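Long-range contact in aminoglycoside-O-phosphotransferase VIII (Streptomyces rimosus, PDB 4H05), which probably transfers a phosphate group from ATP to the 3'-hydroxyl of aminoglycoside antibiotics, a kinase reaction that confers resistance: residues A[219-231]-A[242-254]. Sequence-based numbering, arbitrary orientation.
Sequences RHSDLALVLRELA and CSAAFLREYGRGW
Arg219 lays its guanidinium flat over the indole of Trp254, planes 9° apart and centres 3.9 Å from each other, a cation-pi stack, with CD making a CH-pi contact over the six-membered ring. A bend at chi3 helps turn the guanidinium along the indole and bring NH1 to Tyr250 OH (3.0 Å, N-H...O 152°), which lies in the guanidinium plane. Asp183 forms a salt bridge with Arg219 NE, and the Tyr250 hydroxyl also bonds His124 of helix 109-124. Beyond this polar end the antiparallel helices 220-230 and 242-251 (151°, axes 9.7 Å apart) pack through apolar groups. Leu223 CD2 stands over the centre of the Tyr250 ring, 4.1 Å from its centroid, and also meets the edge of Phe246 at CE1 (3.5 Å). Phe246 enters as a knob among Leu223, Val226, Leu227 and Leu230; Val226 CG1 presses on one ring face, 3.7 Å from the centroid, while Leu230 CD1 touches Phe246 CB (3.5 Å). In this kinase-like fold the Val226 side chain is about 9 Å from that of Asp190, the predicted proton acceptor. Stacking, hydrogen bond and salt bridge together fix the guanidinium's orientation and probably stabilise its charge, whereas the contacts round Phe246 rely on close apolar fit.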
# COMPACT_ATOMS: atom_id res chain seq x y z
N ARG A 219 -5.46 13.09 3.22
CA ARG A 219 -4.63 12.40 4.19
C ARG A 219 -5.36 11.32 4.96
O ARG A 219 -4.71 10.33 5.36
CB ARG A 219 -4.01 13.37 5.20
CG ARG A 219 -5.03 13.98 6.19
CD ARG A 219 -4.48 15.10 7.03
NE ARG A 219 -4.13 16.24 6.23
CZ ARG A 219 -2.90 16.73 6.06
NH1 ARG A 219 -1.83 16.19 6.63
NH2 ARG A 219 -2.75 17.78 5.30
N HIS A 220 -6.65 11.46 5.23
CA HIS A 220 -7.38 10.37 5.94
C HIS A 220 -7.37 9.08 5.15
O HIS A 220 -7.58 7.97 5.69
CB HIS A 220 -8.80 10.81 6.37
CG HIS A 220 -8.80 11.92 7.39
ND1 HIS A 220 -8.97 11.68 8.73
CD2 HIS A 220 -8.54 13.25 7.28
CE1 HIS A 220 -8.83 12.82 9.41
NE2 HIS A 220 -8.62 13.79 8.53
N SER A 221 -7.08 9.14 3.86
CA SER A 221 -6.97 7.84 3.14
C SER A 221 -5.82 7.00 3.67
O SER A 221 -5.80 5.78 3.46
CB SER A 221 -6.73 8.08 1.63
OG SER A 221 -5.60 8.94 1.49
N ASP A 222 -4.79 7.65 4.21
CA ASP A 222 -3.64 6.93 4.79
C ASP A 222 -3.89 6.61 6.27
O ASP A 222 -3.63 5.46 6.75
CB ASP A 222 -2.34 7.70 4.62
CG ASP A 222 -1.70 7.54 3.24
OD1 ASP A 222 -2.09 6.67 2.45
OD2 ASP A 222 -0.84 8.36 2.94
N LEU A 223 -4.41 7.61 6.98
CA LEU A 223 -4.72 7.44 8.40
C LEU A 223 -5.69 6.29 8.67
O LEU A 223 -5.53 5.57 9.66
CB LEU A 223 -5.28 8.74 8.96
CG LEU A 223 -4.26 9.89 9.03
CD1 LEU A 223 -4.86 11.24 9.40
CD2 LEU A 223 -3.14 9.48 9.98
N ALA A 224 -6.71 6.14 7.81
CA ALA A 224 -7.76 5.17 7.99
C ALA A 224 -7.14 3.80 8.01
O ALA A 224 -7.45 2.99 8.90
CB ALA A 224 -8.82 5.28 6.87
N LEU A 225 -6.25 3.52 7.05
CA LEU A 225 -5.84 2.15 6.90
C LEU A 225 -4.79 1.83 7.90
O LEU A 225 -4.77 0.78 8.42
CB LEU A 225 -5.30 1.82 5.50
CG LEU A 225 -6.07 2.19 4.22
CD1 LEU A 225 -5.67 1.26 3.08
CD2 LEU A 225 -7.57 2.38 4.38
N VAL A 226 -3.86 2.72 8.12
CA VAL A 226 -2.90 2.46 9.16
C VAL A 226 -3.59 2.24 10.47
O VAL A 226 -3.13 1.39 11.24
CB VAL A 226 -1.85 3.61 9.32
CG1 VAL A 226 -1.80 4.05 10.75
CG2 VAL A 226 -0.54 3.03 8.97
N LEU A 227 -4.64 3.03 10.79
CA LEU A 227 -5.27 2.91 12.15
C LEU A 227 -6.15 1.69 12.25
O LEU A 227 -6.28 1.08 13.31
CB LEU A 227 -6.05 4.16 12.55
CG LEU A 227 -5.18 5.38 12.82
CD1 LEU A 227 -6.04 6.61 12.62
CD2 LEU A 227 -4.49 5.41 14.22
N ARG A 228 -6.73 1.27 11.13
CA ARG A 228 -7.49 0.03 11.12
C ARG A 228 -6.57 -1.13 11.41
O ARG A 228 -7.00 -2.08 12.04
CB ARG A 228 -8.20 -0.18 9.77
CG ARG A 228 -8.89 -1.53 9.61
CD ARG A 228 -8.16 -2.31 8.48
NE ARG A 228 -8.63 -1.86 7.20
CZ ARG A 228 -7.98 -1.81 6.02
NH1 ARG A 228 -6.71 -2.21 5.78
NH2 ARG A 228 -8.70 -1.33 4.99
N GLU A 229 -5.33 -1.10 10.92
CA GLU A 229 -4.37 -2.18 11.20
C GLU A 229 -3.78 -2.04 12.63
O GLU A 229 -3.86 -2.96 13.39
CB GLU A 229 -3.29 -2.23 10.17
CG GLU A 229 -3.78 -2.58 8.77
CD GLU A 229 -4.64 -3.83 8.77
OE1 GLU A 229 -4.23 -4.91 9.27
OE2 GLU A 229 -5.74 -3.76 8.22
N LEU A 230 -3.30 -0.86 13.00
CA LEU A 230 -2.76 -0.63 14.34
C LEU A 230 -3.71 -0.99 15.50
O LEU A 230 -3.23 -1.13 16.63
CB LEU A 230 -2.32 0.86 14.56
CG LEU A 230 -1.00 1.24 13.88
CD1 LEU A 230 -0.68 2.72 14.05
CD2 LEU A 230 0.16 0.39 14.35
N ALA A 231 -5.02 -1.02 15.25
CA ALA A 231 -6.04 -1.41 16.28
C ALA A 231 -5.88 -2.85 16.76
O ALA A 231 -6.25 -3.17 17.89
CB ALA A 231 -7.45 -1.21 15.73
N CYS A 242 -0.50 1.68 20.77
CA CYS A 242 0.17 2.00 19.53
C CYS A 242 -0.61 2.98 18.72
O CYS A 242 -0.02 3.96 18.22
CB CYS A 242 0.44 0.74 18.76
SG CYS A 242 1.65 -0.35 19.57
N SER A 243 -1.93 2.83 18.62
CA SER A 243 -2.74 3.82 17.86
C SER A 243 -2.70 5.19 18.46
O SER A 243 -2.53 6.17 17.75
CB SER A 243 -4.20 3.45 17.70
OG SER A 243 -4.37 2.09 17.37
N ALA A 244 -2.88 5.29 19.78
CA ALA A 244 -2.54 6.55 20.48
C ALA A 244 -1.10 7.05 20.20
O ALA A 244 -0.89 8.25 19.98
CB ALA A 244 -2.75 6.39 21.99
N ALA A 245 -0.11 6.17 20.22
CA ALA A 245 1.27 6.63 19.93
C ALA A 245 1.38 7.10 18.46
O ALA A 245 1.90 8.17 18.16
CB ALA A 245 2.30 5.57 20.27
N PHE A 246 0.84 6.34 17.52
CA PHE A 246 0.78 6.85 16.16
C PHE A 246 0.08 8.21 16.11
O PHE A 246 0.57 9.15 15.49
CB PHE A 246 0.03 5.89 15.27
CG PHE A 246 -0.05 6.36 13.85
CD1 PHE A 246 -1.05 7.21 13.46
CD2 PHE A 246 0.87 5.93 12.92
CE1 PHE A 246 -1.13 7.64 12.17
CE2 PHE A 246 0.77 6.34 11.60
CZ PHE A 246 -0.22 7.21 11.23
N LEU A 247 -1.02 8.37 16.83
CA LEU A 247 -1.75 9.65 16.73
C LEU A 247 -1.06 10.81 17.41
O LEU A 247 -1.10 11.93 16.89
CB LEU A 247 -3.19 9.53 17.24
CG LEU A 247 -4.31 9.04 16.31
CD1 LEU A 247 -5.64 9.34 17.01
CD2 LEU A 247 -4.26 9.73 14.97
N ARG A 248 -0.40 10.58 18.54
CA ARG A 248 0.44 11.65 19.19
C ARG A 248 1.55 12.11 18.27
O ARG A 248 1.72 13.29 18.07
CB ARG A 248 1.05 11.07 20.48
CG ARG A 248 1.96 12.03 21.33
CD ARG A 248 2.33 11.36 22.68
NE ARG A 248 1.18 10.55 23.13
CZ ARG A 248 1.12 9.22 23.24
NH1 ARG A 248 2.19 8.44 23.03
NH2 ARG A 248 -0.02 8.65 23.62
N GLU A 249 2.32 11.17 17.71
CA GLU A 249 3.38 11.49 16.74
C GLU A 249 2.84 12.15 15.47
O GLU A 249 3.32 13.20 15.04
CB GLU A 249 4.22 10.25 16.40
CG GLU A 249 5.28 10.42 15.29
CD GLU A 249 6.32 11.50 15.58
OE1 GLU A 249 6.49 11.72 16.82
OE2 GLU A 249 6.90 12.12 14.60
N TYR A 250 1.79 11.60 14.87
CA TYR A 250 1.30 12.27 13.66
C TYR A 250 0.87 13.68 13.96
O TYR A 250 1.18 14.61 13.23
CB TYR A 250 0.14 11.51 13.05
CG TYR A 250 -0.21 12.07 11.70
CD1 TYR A 250 0.47 11.67 10.58
CD2 TYR A 250 -1.17 13.04 11.57
CE1 TYR A 250 0.11 12.15 9.32
CE2 TYR A 250 -1.53 13.54 10.32
CZ TYR A 250 -0.90 13.07 9.19
OH TYR A 250 -1.23 13.63 7.99
N GLY A 251 0.15 13.87 15.07
CA GLY A 251 -0.20 15.23 15.52
C GLY A 251 0.91 16.28 15.65
O GLY A 251 0.65 17.46 15.63
N ARG A 252 2.18 15.89 15.71
CA ARG A 252 3.25 16.91 15.87
C ARG A 252 3.47 18.11 14.86
O ARG A 252 3.26 19.23 15.29
CB ARG A 252 4.55 16.24 16.21
CG ARG A 252 4.56 15.61 17.62
CD ARG A 252 5.88 14.86 17.91
NE ARG A 252 7.06 15.56 17.34
CZ ARG A 252 8.25 15.01 17.08
NH1 ARG A 252 8.51 13.72 17.35
NH2 ARG A 252 9.22 15.76 16.54
N GLY A 253 3.75 17.98 13.55
CA GLY A 253 3.17 17.02 12.61
C GLY A 253 2.06 17.77 11.85
O GLY A 253 2.29 18.40 10.78
N TRP A 254 0.86 17.76 12.44
CA TRP A 254 -0.31 18.35 11.83
C TRP A 254 -1.28 18.68 12.93
O TRP A 254 -1.71 17.81 13.67
CB TRP A 254 -0.88 17.36 10.85
CG TRP A 254 -2.17 17.74 10.22
CD1 TRP A 254 -2.41 18.65 9.19
CD2 TRP A 254 -3.46 17.11 10.50
NE1 TRP A 254 -3.73 18.68 8.88
CE2 TRP A 254 -4.42 17.76 9.63
CE3 TRP A 254 -3.89 16.10 11.35
CZ2 TRP A 254 -5.76 17.41 9.64
CZ3 TRP A 254 -5.23 15.77 11.37
CH2 TRP A 254 -6.15 16.41 10.53